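Local atomic coordinates of uncharacterized protein VP1736 (Vibrio parahaemolyticus, PDB entry 3LXQ), a protein that is of unknown function but contains a sulfatase-family domain of the alkaline phosphatase clan, built on a mixed beta sheet with flanking helices. Residues Q43-M48 with V395-G400; Q51-L56 with A432-K437; R132-I137 with A151-S156; F144-S149 with R377-Y382; F386-R391 with I425-A430. All coordinates share one frame; numbering follows the deposited sequence.

Contact 1. Residues Q43-M48 with V395-G400; sequences QFYGKM and VVLSPG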
# COMPACT_ATOMS: atom_id res chain seq x y z
N GLN A 43 -18.40 6.96 17.28
CA GLN A 43 -19.22 6.02 18.07
C GLN A 43 -18.40 4.94 18.80
O GLN A 43 -18.85 4.43 19.83
CB GLN A 43 -20.28 5.36 17.18
N PHE A 44 -17.22 4.60 18.28
CA PHE A 44 -16.42 3.50 18.84
C PHE A 44 -15.36 3.96 19.84
O PHE A 44 -15.11 3.29 20.84
CB PHE A 44 -15.71 2.71 17.73
CG PHE A 44 -16.63 1.96 16.83
CD1 PHE A 44 -17.23 0.77 17.25
CD2 PHE A 44 -16.88 2.41 15.54
CE1 PHE A 44 -18.08 0.05 16.41
CE2 PHE A 44 -17.73 1.70 14.68
CZ PHE A 44 -18.33 0.52 15.13
N TYR A 45 -14.72 5.09 19.53
CA TYR A 45 -13.49 5.51 20.22
C TYR A 45 -13.66 6.74 21.11
O TYR A 45 -12.77 7.09 21.88
CB TYR A 45 -12.39 5.79 19.19
CG TYR A 45 -12.11 4.67 18.21
CD1 TYR A 45 -12.05 3.34 18.63
CD2 TYR A 45 -11.88 4.94 16.86
CE1 TYR A 45 -11.79 2.30 17.73
CE2 TYR A 45 -11.61 3.91 15.94
CZ TYR A 45 -11.57 2.60 16.39
OH TYR A 45 -11.31 1.57 15.50
N GLY A 46 -14.81 7.40 20.98
CA GLY A 46 -15.08 8.63 21.72
C GLY A 46 -15.00 9.86 20.84
O GLY A 46 -14.41 9.83 19.76
N LYS A 47 -15.60 10.94 21.33
CA LYS A 47 -15.62 12.22 20.63
C LYS A 47 -14.28 12.94 20.77
O LYS A 47 -13.50 12.65 21.68
CB LYS A 47 -16.75 13.10 21.18
N MSE A 48 -14.02 13.87 19.85
CA MSE A 48 -12.91 14.82 19.93
C MSE A 48 -13.23 16.02 19.05
O MSE A 48 -13.77 15.86 17.96
CB MSE A 48 -11.59 14.18 19.46
CG MSE A 48 -10.35 14.75 20.13
SE MSE A 48 -8.66 14.30 19.24
CE MSE A 48 -7.69 13.59 20.77
N VAL A 395 -0.46 1.93 21.04
CA VAL A 395 -1.79 2.23 21.56
C VAL A 395 -2.85 1.60 20.69
O VAL A 395 -2.87 1.79 19.47
CB VAL A 395 -2.06 3.74 21.66
CG1 VAL A 395 -3.51 4.00 22.07
CG2 VAL A 395 -1.09 4.41 22.64
N VAL A 396 -3.73 0.85 21.33
CA VAL A 396 -4.86 0.22 20.66
C VAL A 396 -6.19 0.73 21.22
O VAL A 396 -6.42 0.70 22.43
CB VAL A 396 -4.78 -1.32 20.77
CG1 VAL A 396 -6.03 -1.95 20.18
CG2 VAL A 396 -3.52 -1.83 20.03
N LEU A 397 -7.05 1.19 20.32
CA LEU A 397 -8.38 1.69 20.65
C LEU A 397 -9.42 0.68 20.16
O LEU A 397 -9.40 0.26 19.00
CB LEU A 397 -8.63 3.04 19.96
CG LEU A 397 -7.56 4.11 20.10
CD1 LEU A 397 -8.00 5.35 19.34
CD2 LEU A 397 -7.29 4.44 21.58
N SER A 398 -10.33 0.29 21.06
CA SER A 398 -11.39 -0.63 20.72
C SER A 398 -12.77 -0.05 21.06
O SER A 398 -12.85 0.96 21.80
CB SER A 398 -11.15 -1.98 21.43
OG SER A 398 -10.56 -1.79 22.70
N PRO A 399 -13.87 -0.67 20.54
CA PRO A 399 -15.23 -0.22 20.88
C PRO A 399 -15.51 -0.12 22.38
O PRO A 399 -14.89 -0.82 23.19
CB PRO A 399 -16.12 -1.29 20.24
CG PRO A 399 -15.31 -1.79 19.08
CD PRO A 399 -13.89 -1.78 19.58
N GLY A 400 -16.46 0.74 22.73
CA GLY A 400 -16.79 1.00 24.13
C GLY A 400 -15.76 1.93 24.72
O GLY A 400 -15.61 2.00 25.95
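A largely apolar, partly buried packing contact joins the short helix 41-45 near the start of the model to the end of strand 394-398, the middle strand of the five-stranded antiparallel sheet. Phe44 and Pro399 run alongside each other in the same direction, with CD1 of Phe44 3.7 Å from CG of Pro399. The chains themselves are close here: the CA atoms of Phe44 and Pro399 are 4.4 Å apart. Tyr45 instead crosses Leu397 at about a right angle. Its CD1 meets CB of Leu397 at 3.7 Å, and its CE1 lies 3.4 Å from the carbonyl O of Leu397. Carbonyl O of Ser398 approaches the same ring at its edge, while CB of Phe44 sits above one face, offset toward the rim. Backbone contact is made by CA of Pro399, whose C-H points at O of Phe44 over 3.5 Å, with 149° at the hydrogen. The Tyr45 hydroxyl is hydrogen-bonded to the carbonyl O of Lys384 and to NE2 of Gln381. Ring packing and one CA-H...O contact thus join helix end to strand end, while the polar tip of Tyr45 is held by strand 377-382 and the turn after it.

Contact 2. Residues Q51-L56 with A432-K437; sequences QKMLDL and ALFASK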
# COMPACT_ATOMS: atom_id res chain seq x y z
N GLN A 51 -10.97 20.69 15.79
CA GLN A 51 -9.76 21.49 15.90
C GLN A 51 -8.62 20.72 16.58
O GLN A 51 -7.55 20.57 15.99
CB GLN A 51 -10.04 22.77 16.68
CG GLN A 51 -8.93 23.81 16.55
CD GLN A 51 -9.15 24.74 15.37
OE1 GLN A 51 -9.36 25.95 15.56
NE2 GLN A 51 -9.11 24.20 14.16
N LYS A 52 -8.86 20.25 17.80
CA LYS A 52 -7.88 19.44 18.53
C LYS A 52 -7.41 18.23 17.69
O LYS A 52 -6.21 17.97 17.57
CB LYS A 52 -8.43 18.98 19.89
CG LYS A 52 -7.47 18.11 20.68
CD LYS A 52 -7.99 17.73 22.04
CE LYS A 52 -7.06 16.70 22.68
NZ LYS A 52 -7.53 16.26 24.02
N MSE A 53 -8.37 17.52 17.09
CA MSE A 53 -8.10 16.36 16.25
C MSE A 53 -7.22 16.70 15.04
O MSE A 53 -6.15 16.09 14.84
CB MSE A 53 -9.43 15.70 15.86
CG MSE A 53 -9.31 14.35 15.16
SE MSE A 53 -9.17 14.57 13.22
CE MSE A 53 -11.06 14.86 12.84
N LEU A 54 -7.65 17.68 14.23
CA LEU A 54 -6.88 18.09 13.06
C LEU A 54 -5.46 18.55 13.41
O LEU A 54 -4.52 18.27 12.67
CB LEU A 54 -7.58 19.21 12.29
CG LEU A 54 -8.49 18.89 11.10
CD1 LEU A 54 -8.31 17.45 10.61
CD2 LEU A 54 -9.94 19.17 11.42
N ASP A 55 -5.32 19.27 14.53
CA ASP A 55 -4.02 19.76 14.93
C ASP A 55 -3.07 18.62 15.22
O ASP A 55 -1.93 18.63 14.78
CB ASP A 55 -4.13 20.72 16.13
CG ASP A 55 -4.73 22.06 15.75
OD1 ASP A 55 -4.86 22.34 14.54
OD2 ASP A 55 -5.07 22.83 16.67
N LEU A 56 -3.57 17.61 15.94
CA LEU A 56 -2.75 16.47 16.29
C LEU A 56 -2.43 15.62 15.06
O LEU A 56 -1.34 15.04 14.99
CB LEU A 56 -3.40 15.63 17.39
CG LEU A 56 -3.48 16.30 18.77
CD1 LEU A 56 -4.40 15.50 19.68
CD2 LEU A 56 -2.09 16.48 19.39
N ALA A 432 -6.92 7.82 14.67
CA ALA A 432 -8.02 6.86 14.57
C ALA A 432 -9.29 7.47 13.98
O ALA A 432 -10.04 6.80 13.28
CB ALA A 432 -8.33 6.26 15.94
N LEU A 433 -9.53 8.74 14.30
CA LEU A 433 -10.77 9.43 13.93
C LEU A 433 -10.73 10.09 12.56
O LEU A 433 -11.79 10.41 12.00
CB LEU A 433 -11.09 10.51 14.96
CG LEU A 433 -11.45 10.07 16.37
CD1 LEU A 433 -11.50 11.29 17.29
CD2 LEU A 433 -12.78 9.33 16.38
N PHE A 434 -9.53 10.34 12.05
CA PHE A 434 -9.39 11.26 10.92
C PHE A 434 -10.14 10.82 9.66
O PHE A 434 -10.95 11.58 9.13
CB PHE A 434 -7.91 11.57 10.61
CG PHE A 434 -7.72 12.36 9.34
CD1 PHE A 434 -8.11 13.69 9.28
CD2 PHE A 434 -7.18 11.77 8.21
CE1 PHE A 434 -7.95 14.42 8.12
CE2 PHE A 434 -7.02 12.49 7.04
CZ PHE A 434 -7.41 13.83 6.99
N ALA A 435 -9.87 9.61 9.19
CA ALA A 435 -10.47 9.12 7.95
C ALA A 435 -11.99 9.12 8.02
O ALA A 435 -12.66 9.55 7.07
CB ALA A 435 -9.97 7.74 7.61
N SER A 436 -12.53 8.68 9.16
CA SER A 436 -13.97 8.68 9.40
C SER A 436 -14.57 10.09 9.28
O SER A 436 -15.61 10.28 8.65
CB SER A 436 -14.26 8.06 10.76
OG SER A 436 -15.64 8.05 11.04
N LYS A 437 -13.89 11.09 9.84
CA LYS A 437 -14.36 12.46 9.76
C LYS A 437 -14.11 13.09 8.38
O LYS A 437 -14.94 13.87 7.89
CB LYS A 437 -13.76 13.32 10.88
CG LYS A 437 -14.43 13.14 12.24
CD LYS A 437 -15.52 14.20 12.43
CE LYS A 437 -16.27 14.03 13.74
NZ LYS A 437 -17.43 13.08 13.63
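Apolar contacts carry this junction, and Met53, modelled as selenomethionine, makes most of them. CG of Met53 is anti to the backbone N (chi1 -171°), which sends the chain out from helix 50-61; bends at chi2 and chi3 then lay its end against the other helix. CG of Met53 lies 4.2 Å from CB of Leu433. SE of Met53 rests 4.0 Å from CA of Phe434 and also reaches CD1 of Phe434 at 4.2 Å, close to the plane of the ring. The terminal CE of Met53 packs on the lysine stem, 3.7 Å from CB of Lys437. A second approach to the phenyl edge comes from Leu54, whose CD1 is 3.9 Å from CE1 of Phe434, so selenium and methyl both meet the rim of the ring. These are contacts between two crossing helices: the axes of segments 51-56 and 432-437 approach to 10.0 Å and their directions differ by 111°, a steep crossing in which one long side chain spans the separation. Polar links lie around this apolar centre. The stem of Lys437 starts toward helix 50-61, then turns off so that NZ forms a salt bridge with Glu42. On the same helix, OG of Ser436 is hydrogen-bonded to the backbone N of Ala41, tying helix 422-441 to the beginning of the modelled chain.

Contact 3. Residues R132-I137 with A151-S156; sequences RSVRGI and AVVKLS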
# COMPACT_ATOMS: atom_id res chain seq x y z
N ARG A 132 -7.67 -6.04 4.41
CA ARG A 132 -8.42 -6.38 3.21
C ARG A 132 -7.81 -5.75 1.97
O ARG A 132 -7.17 -4.71 2.05
CB ARG A 132 -9.90 -5.98 3.34
CG ARG A 132 -10.66 -6.75 4.46
CD ARG A 132 -11.96 -6.04 4.78
NE ARG A 132 -12.85 -6.83 5.62
CZ ARG A 132 -12.91 -6.75 6.95
NH1 ARG A 132 -12.13 -5.91 7.63
NH2 ARG A 132 -13.77 -7.52 7.61
N SER A 133 -7.99 -6.43 0.85
CA SER A 133 -7.43 -5.99 -0.41
C SER A 133 -7.80 -4.56 -0.77
O SER A 133 -6.92 -3.78 -1.15
CB SER A 133 -7.81 -6.97 -1.53
OG SER A 133 -7.21 -8.24 -1.29
N VAL A 134 -9.09 -4.19 -0.65
CA VAL A 134 -9.49 -2.83 -1.00
C VAL A 134 -8.80 -1.77 -0.13
O VAL A 134 -8.57 -0.67 -0.60
CB VAL A 134 -11.03 -2.57 -1.04
CG1 VAL A 134 -11.66 -3.21 -2.28
CG2 VAL A 134 -11.73 -2.99 0.23
N ARG A 135 -8.47 -2.11 1.12
CA ARG A 135 -7.75 -1.15 1.98
C ARG A 135 -6.29 -0.98 1.55
O ARG A 135 -5.73 0.12 1.63
CB ARG A 135 -7.89 -1.49 3.47
CG ARG A 135 -7.20 -0.49 4.41
CD ARG A 135 -8.00 -0.24 5.67
NE ARG A 135 -9.10 0.74 5.50
CZ ARG A 135 -10.19 0.74 6.27
NH1 ARG A 135 -10.32 -0.20 7.20
NH2 ARG A 135 -11.14 1.65 6.13
N GLY A 136 -5.69 -2.06 1.05
CA GLY A 136 -4.35 -1.94 0.44
C GLY A 136 -4.35 -1.12 -0.84
O GLY A 136 -3.39 -0.38 -1.11
N ILE A 137 -5.40 -1.26 -1.63
CA ILE A 137 -5.60 -0.39 -2.82
C ILE A 137 -5.83 1.05 -2.38
O ILE A 137 -5.25 1.98 -2.95
CB ILE A 137 -6.77 -0.91 -3.70
CG1 ILE A 137 -6.46 -2.33 -4.20
CG2 ILE A 137 -7.05 0.06 -4.87
CD1 ILE A 137 -7.67 -3.09 -4.74
N ALA A 151 -12.87 0.34 3.38
CA ALA A 151 -12.09 1.24 2.53
C ALA A 151 -12.98 2.01 1.53
O ALA A 151 -14.04 1.53 1.12
CB ALA A 151 -11.05 0.45 1.78
N VAL A 152 -12.52 3.20 1.14
CA VAL A 152 -13.27 4.10 0.25
C VAL A 152 -13.48 3.53 -1.16
O VAL A 152 -14.25 4.09 -1.93
CB VAL A 152 -12.61 5.51 0.12
CG1 VAL A 152 -12.32 6.12 1.48
CG2 VAL A 152 -11.37 5.46 -0.77
N VAL A 153 -12.81 2.43 -1.48
CA VAL A 153 -13.07 1.74 -2.76
C VAL A 153 -14.53 1.30 -2.81
O VAL A 153 -15.13 1.23 -3.90
CB VAL A 153 -12.15 0.51 -2.97
CG1 VAL A 153 -12.43 -0.17 -4.31
CG2 VAL A 153 -10.67 0.91 -2.85
N LYS A 154 -15.10 1.04 -1.64
CA LYS A 154 -16.46 0.53 -1.51
C LYS A 154 -17.45 1.53 -0.91
O LYS A 154 -18.61 1.20 -0.69
CB LYS A 154 -16.48 -0.77 -0.70
CG LYS A 154 -15.86 -1.94 -1.43
CD LYS A 154 -15.91 -3.21 -0.61
CE LYS A 154 -15.59 -4.40 -1.51
NZ LYS A 154 -15.46 -5.66 -0.73
N LEU A 155 -17.01 2.76 -0.64
CA LEU A 155 -17.93 3.73 -0.04
C LEU A 155 -18.54 4.61 -1.12
O LEU A 155 -17.89 4.91 -2.12
CB LEU A 155 -17.24 4.54 1.06
CG LEU A 155 -16.76 3.72 2.27
CD1 LEU A 155 -16.06 4.62 3.26
CD2 LEU A 155 -17.90 2.96 2.95
N SER A 156 -19.80 5.01 -0.93
CA SER A 156 -20.56 5.68 -1.98
C SER A 156 -20.10 7.11 -2.30
O SER A 156 -20.11 7.53 -3.47
CB SER A 156 -22.06 5.65 -1.66
OG SER A 156 -22.33 6.30 -0.44
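Val134 lies at the centre of the first shell, meeting Ala151 and Val153 with different branches. Its CG2 touches CB of Ala151 at 3.8 Å, whereas its CG1 meets CG1 of Val153 at 3.7 Å, the two valines crossing obliquely. The carbonyl O of Val134 is also covered, by CG2 of Val153 at 3.5 Å. Further along the helix, CG2 of Ile137 reaches CG2 of Val153 at 4.2 Å. CG of Arg135 is anti to the backbone N (chi1 -178°), and bends at chi2 and chi3 bring the guanidinium beside Ala151. The N of Ala151 lies over one face of that group, 3.5 Å from NH2 of Arg135; both are donors, so this is contact without a hydrogen bond. A type I turn from Ala151 to Lys154, closed by Lys154 N to Ala151 O at 3.0 Å, presents the alanine and valine methyls to the helix. Helix 133-141 belongs to the sulfatase-family region, and OG of Ser133 at its start is hydrogen-bonded to Asp305, Glu94 and His306, a polar cluster consistent with the active-site pocket of this clan. In the second shell, Glu138 forms a salt bridge with NE of Arg135 and, through its other carboxylate oxygen, accepts from the backbone N of Val152, linking helix to turn, while NH2 of Arg135 donates to the carbonyl O of Ser149. The extended Lys154 passes Val134 and ends in a salt bridge with Asp187.

Contact 4. Residues F144-S149 with R377-Y382; sequences FPPSPS and RAMMQY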
# COMPACT_ATOMS: atom_id res chain seq x y z
N PHE A 144 -5.04 7.41 1.94
CA PHE A 144 -6.06 7.71 2.92
C PHE A 144 -5.92 6.72 4.05
O PHE A 144 -5.77 5.52 3.80
CB PHE A 144 -7.45 7.58 2.28
CG PHE A 144 -8.59 8.19 3.08
CD1 PHE A 144 -8.58 9.54 3.45
CD2 PHE A 144 -9.71 7.43 3.40
CE1 PHE A 144 -9.63 10.10 4.16
CE2 PHE A 144 -10.78 7.98 4.11
CZ PHE A 144 -10.74 9.32 4.49
N PRO A 145 -5.93 7.20 5.30
CA PRO A 145 -5.81 6.33 6.47
C PRO A 145 -7.08 5.53 6.68
O PRO A 145 -8.06 5.73 5.97
CB PRO A 145 -5.59 7.32 7.64
CG PRO A 145 -5.36 8.64 7.03
CD PRO A 145 -6.00 8.62 5.69
N PRO A 146 -7.05 4.59 7.63
CA PRO A 146 -8.13 3.62 7.84
C PRO A 146 -9.25 4.12 8.77
O PRO A 146 -9.07 5.09 9.51
CB PRO A 146 -7.41 2.43 8.48
CG PRO A 146 -6.23 3.05 9.20
CD PRO A 146 -5.87 4.32 8.45
N SER A 147 -10.40 3.46 8.70
CA SER A 147 -11.51 3.71 9.62
C SER A 147 -12.05 2.36 10.03
O SER A 147 -11.59 1.34 9.51
CB SER A 147 -12.59 4.58 8.95
OG SER A 147 -13.33 3.88 7.96
N PRO A 148 -13.02 2.33 10.97
CA PRO A 148 -13.74 1.09 11.29
C PRO A 148 -14.66 0.67 10.16
O PRO A 148 -15.22 -0.42 10.20
CB PRO A 148 -14.58 1.47 12.51
CG PRO A 148 -13.92 2.64 13.07
CD PRO A 148 -13.35 3.39 11.92
N SER A 149 -14.84 1.55 9.18
CA SER A 149 -15.67 1.26 8.02
C SER A 149 -14.84 0.60 6.94
O SER A 149 -13.63 0.39 7.10
CB SER A 149 -16.28 2.55 7.45
OG SER A 149 -17.26 3.07 8.32
N ARG A 377 6.18 5.67 12.75
CA ARG A 377 4.86 5.20 13.19
C ARG A 377 4.18 4.32 12.15
O ARG A 377 4.48 4.40 10.95
CB ARG A 377 3.93 6.36 13.59
CG ARG A 377 3.47 7.27 12.42
CD ARG A 377 2.16 6.75 11.76
NE ARG A 377 1.84 7.53 10.56
CZ ARG A 377 2.31 7.29 9.33
NH1 ARG A 377 3.12 6.26 9.10
NH2 ARG A 377 1.95 8.09 8.32
N ALA A 378 3.25 3.51 12.64
CA ALA A 378 2.35 2.73 11.80
C ALA A 378 0.96 2.73 12.41
O ALA A 378 0.77 2.40 13.61
CB ALA A 378 2.87 1.27 11.66
N MSE A 379 -0.01 3.10 11.58
CA MSE A 379 -1.41 2.94 11.94
C MSE A 379 -1.90 1.62 11.39
O MSE A 379 -1.64 1.29 10.25
CB MSE A 379 -2.26 4.07 11.34
CG MSE A 379 -1.65 5.44 11.48
SE MSE A 379 -3.02 6.69 10.84
CE MSE A 379 -1.83 8.09 10.10
N MSE A 380 -2.64 0.87 12.20
CA MSE A 380 -3.26 -0.34 11.68
C MSE A 380 -4.65 -0.63 12.24
O MSE A 380 -4.92 -0.44 13.44
CB MSE A 380 -2.30 -1.54 11.70
CG MSE A 380 -1.69 -1.88 13.02
SE MSE A 380 0.18 -2.48 12.92
CE MSE A 380 0.78 -1.23 14.28
N GLN A 381 -5.55 -1.01 11.34
CA GLN A 381 -6.94 -1.27 11.67
C GLN A 381 -7.21 -2.74 11.51
O GLN A 381 -7.09 -3.28 10.41
CB GLN A 381 -7.87 -0.49 10.74
CG GLN A 381 -9.33 -0.51 11.15
CD GLN A 381 -9.67 0.60 12.15
OE1 GLN A 381 -9.22 1.73 12.00
NE2 GLN A 381 -10.49 0.27 13.16
N TYR A 382 -7.58 -3.38 12.62
CA TYR A 382 -8.00 -4.76 12.62
C TYR A 382 -9.49 -4.81 12.94
O TYR A 382 -9.89 -4.81 14.11
CB TYR A 382 -7.18 -5.59 13.64
CG TYR A 382 -7.55 -7.05 13.66
CD1 TYR A 382 -7.17 -7.90 12.62
CD2 TYR A 382 -8.27 -7.60 14.73
CE1 TYR A 382 -7.51 -9.24 12.62
CE2 TYR A 382 -8.62 -8.94 14.74
CZ TYR A 382 -8.23 -9.75 13.68
OH TYR A 382 -8.55 -11.08 13.66
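NE2 of Gln381 is gripped by two hydrogen bonds, one to OH of Tyr45 and one to the carbonyl O of Asp383, which fix the rotation of the carboxamide. The side chain leaves strand 377-382 with CG anti to the backbone N (chi1 -170°), and a bend at chi2 (87°) lays the amide group along the loop. There CD of Gln381 comes within 3.3 Å of O of Ser147, and NE2 of Gln381 lies 3.8 Å from CA of Pro148. OE1 of Gln381 and O of Ser147 are 3.5 Å apart but are both acceptors; the Ser147 carbonyl instead receives a weak hydrogen bond from NH1 of Arg135. Nearer the backbone the contact turns apolar, with CB of Gln381 packed 3.7 Å from CB of Pro146. Two residues earlier on the strand, Met379, modelled as selenomethionine, sets SE 4.2 Å from CB of Pro145 and 4.4 Å from CD of Pro146. The loop is shaped locally by an ST turn in which Ser149 N donates to OG of Ser147 at 3.0 Å. Strand 377-382 is an outermost strand of the five-stranded antiparallel sheet, so a proline-rich loop of the sulfatase-family region packs on this smaller sheet. Such a join between a large alpha/beta unit and a small C-terminal antiparallel sheet is consistent with the sulfatase fold.

Contact 5. Residues F386-R391 with I425-A430; sequences FGYLTR and IDRAKA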
# COMPACT_ATOMS: atom_id res chain seq x y z
N PHE A 386 -8.28 -0.10 16.29
CA PHE A 386 -7.26 0.76 15.67
C PHE A 386 -6.02 0.77 16.53
O PHE A 386 -6.09 0.99 17.76
CB PHE A 386 -7.78 2.19 15.49
CG PHE A 386 -6.74 3.16 14.93
CD1 PHE A 386 -5.91 3.90 15.79
CD2 PHE A 386 -6.62 3.35 13.55
CE1 PHE A 386 -4.95 4.81 15.25
CE2 PHE A 386 -5.68 4.25 13.03
CZ PHE A 386 -4.85 4.97 13.87
N GLY A 387 -4.88 0.54 15.89
CA GLY A 387 -3.59 0.55 16.56
C GLY A 387 -2.63 1.59 16.03
O GLY A 387 -2.58 1.85 14.83
N TYR A 388 -1.90 2.21 16.95
CA TYR A 388 -0.88 3.20 16.60
C TYR A 388 0.46 2.75 17.20
O TYR A 388 0.66 2.78 18.43
CB TYR A 388 -1.28 4.60 17.10
CG TYR A 388 -0.59 5.76 16.39
CD1 TYR A 388 -1.12 6.31 15.22
CD2 TYR A 388 0.59 6.31 16.90
CE1 TYR A 388 -0.49 7.40 14.57
CE2 TYR A 388 1.23 7.36 16.27
CZ TYR A 388 0.69 7.90 15.11
OH TYR A 388 1.33 8.94 14.51
N LEU A 389 1.33 2.29 16.32
CA LEU A 389 2.65 1.80 16.67
C LEU A 389 3.71 2.88 16.45
O LEU A 389 3.78 3.49 15.37
CB LEU A 389 2.99 0.55 15.85
CG LEU A 389 4.36 -0.12 16.09
CD1 LEU A 389 4.44 -0.86 17.44
CD2 LEU A 389 4.76 -1.05 14.94
N THR A 390 4.50 3.14 17.49
CA THR A 390 5.69 3.98 17.39
C THR A 390 6.88 3.23 18.01
O THR A 390 6.72 2.13 18.52
CB THR A 390 5.52 5.34 18.13
OG1 THR A 390 5.73 5.15 19.53
CG2 THR A 390 4.12 5.93 17.91
N ARG A 391 8.07 3.82 17.96
CA ARG A 391 9.26 3.14 18.47
C ARG A 391 9.22 2.94 19.98
O ARG A 391 9.93 2.10 20.53
CB ARG A 391 10.52 3.90 18.07
CG ARG A 391 10.98 3.64 16.65
CD ARG A 391 11.51 2.22 16.49
NE ARG A 391 11.88 1.94 15.10
CZ ARG A 391 12.37 0.78 14.67
NH1 ARG A 391 12.69 0.63 13.39
NH2 ARG A 391 12.56 -0.24 15.51
N ILE A 425 -1.83 8.93 23.93
CA ILE A 425 -3.19 8.45 23.66
C ILE A 425 -3.94 9.38 22.70
O ILE A 425 -4.64 8.91 21.81
CB ILE A 425 -4.01 8.25 24.97
CG1 ILE A 425 -3.41 7.11 25.81
CG2 ILE A 425 -5.48 7.93 24.65
CD1 ILE A 425 -4.09 6.92 27.18
N ASP A 426 -3.78 10.69 22.88
CA ASP A 426 -4.49 11.69 22.08
C ASP A 426 -4.05 11.72 20.63
O ASP A 426 -4.85 12.00 19.74
CB ASP A 426 -4.31 13.09 22.69
CG ASP A 426 -5.21 13.34 23.91
OD1 ASP A 426 -5.83 12.38 24.42
OD2 ASP A 426 -5.29 14.51 24.36
N ARG A 427 -2.77 11.45 20.39
CA ARG A 427 -2.23 11.38 19.03
C ARG A 427 -2.80 10.16 18.29
O ARG A 427 -3.14 10.24 17.11
CB ARG A 427 -0.70 11.33 19.07
CG ARG A 427 -0.06 11.12 17.70
CD ARG A 427 1.44 11.04 17.80
NE ARG A 427 1.85 9.97 18.70
CZ ARG A 427 3.09 9.81 19.17
NH1 ARG A 427 4.04 10.67 18.82
NH2 ARG A 427 3.36 8.81 20.00
N ALA A 428 -2.91 9.05 19.01
CA ALA A 428 -3.47 7.81 18.48
C ALA A 428 -4.96 7.97 18.16
O ALA A 428 -5.41 7.65 17.06
CB ALA A 428 -3.26 6.67 19.47
N LYS A 429 -5.70 8.48 19.15
CA LYS A 429 -7.14 8.75 19.00
C LYS A 429 -7.41 9.70 17.84
O LYS A 429 -8.26 9.43 16.98
CB LYS A 429 -7.74 9.28 20.33
CG LYS A 429 -9.26 9.26 20.42
CD LYS A 429 -9.75 9.63 21.83
CE LYS A 429 -11.23 10.08 21.82
NZ LYS A 429 -11.65 10.76 23.09
N ALA A 430 -6.66 10.80 17.79
CA ALA A 430 -6.80 11.79 16.71
C ALA A 430 -6.63 11.15 15.32
O ALA A 430 -7.42 11.41 14.41
CB ALA A 430 -5.80 12.92 16.91
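Helix 422-441 packs on a face of the five-stranded antiparallel sheet, and this contact is where it meets strand 385-390. Ala428 is the close point: its CB is 3.7 Å from CB of Tyr388, and the CA atoms of Ala428 and Tyr388 are 5.6 Å apart. The small Ala428 side chain permits this close approach, while the Tyr388 ring extends past it to Arg427. CE2 of Tyr388 lies 3.6 Å from NE of Arg427, and CD of Arg427 lies 3.9 Å from OH of Tyr388. The two side chains cross at about a right angle, yet the ring and guanidinium planes differ by just 22°. Phe386, Tyr388 and Thr390 all direct their CB atoms to the helix, as expected for every second residue of a strand, and the segment axes approach to 8.5 Å with directions 129° apart. Phe386 brings CE1 to within 3.4 Å of the carbonyl O of Ala428. At the other end, Thr390 and Arg427 meet tip to tip, CG2 of Thr390 being 3.6 Å from NH2 of Arg427; a bend at chi3 (58°) of Arg427 turns the guanidinium that way. OG1 of Thr390 is engaged separately, with hydrogen bonds to the side chain of Asn393 and the backbone N of Asp392, in the turn to the next strand. Beyond Arg427, Ser60 of helix 50-61 packs on both it and Tyr388.

Overall arrangement
Contacts 1, 4 and 5 reach successive strands of the five-stranded sheet, with contact 5 in the middle: Leu397 N of contact 1 lies 2.7 Å from Phe386 O, and Met380 O of contact 4 lies 2.6 Å from Gly387 N, both probable hydrogen bonds. Met48 SE of contact 1 packs 3.7 Å from Met53 CA of contact 2. Contacts 2 and 5 share helix 422-441 and a salt bridge, Lys52 NZ to Asp426 OD2 at 2.9 Å. Ala435 CB of contact 2 packs 3.2 Å from Pro145 O of contact 4. Contact 3, with Ser133 of the polar cluster, touches contact 4 alone, their centres about 12 Å apart; the other centres lie about 20 to 22 Å away.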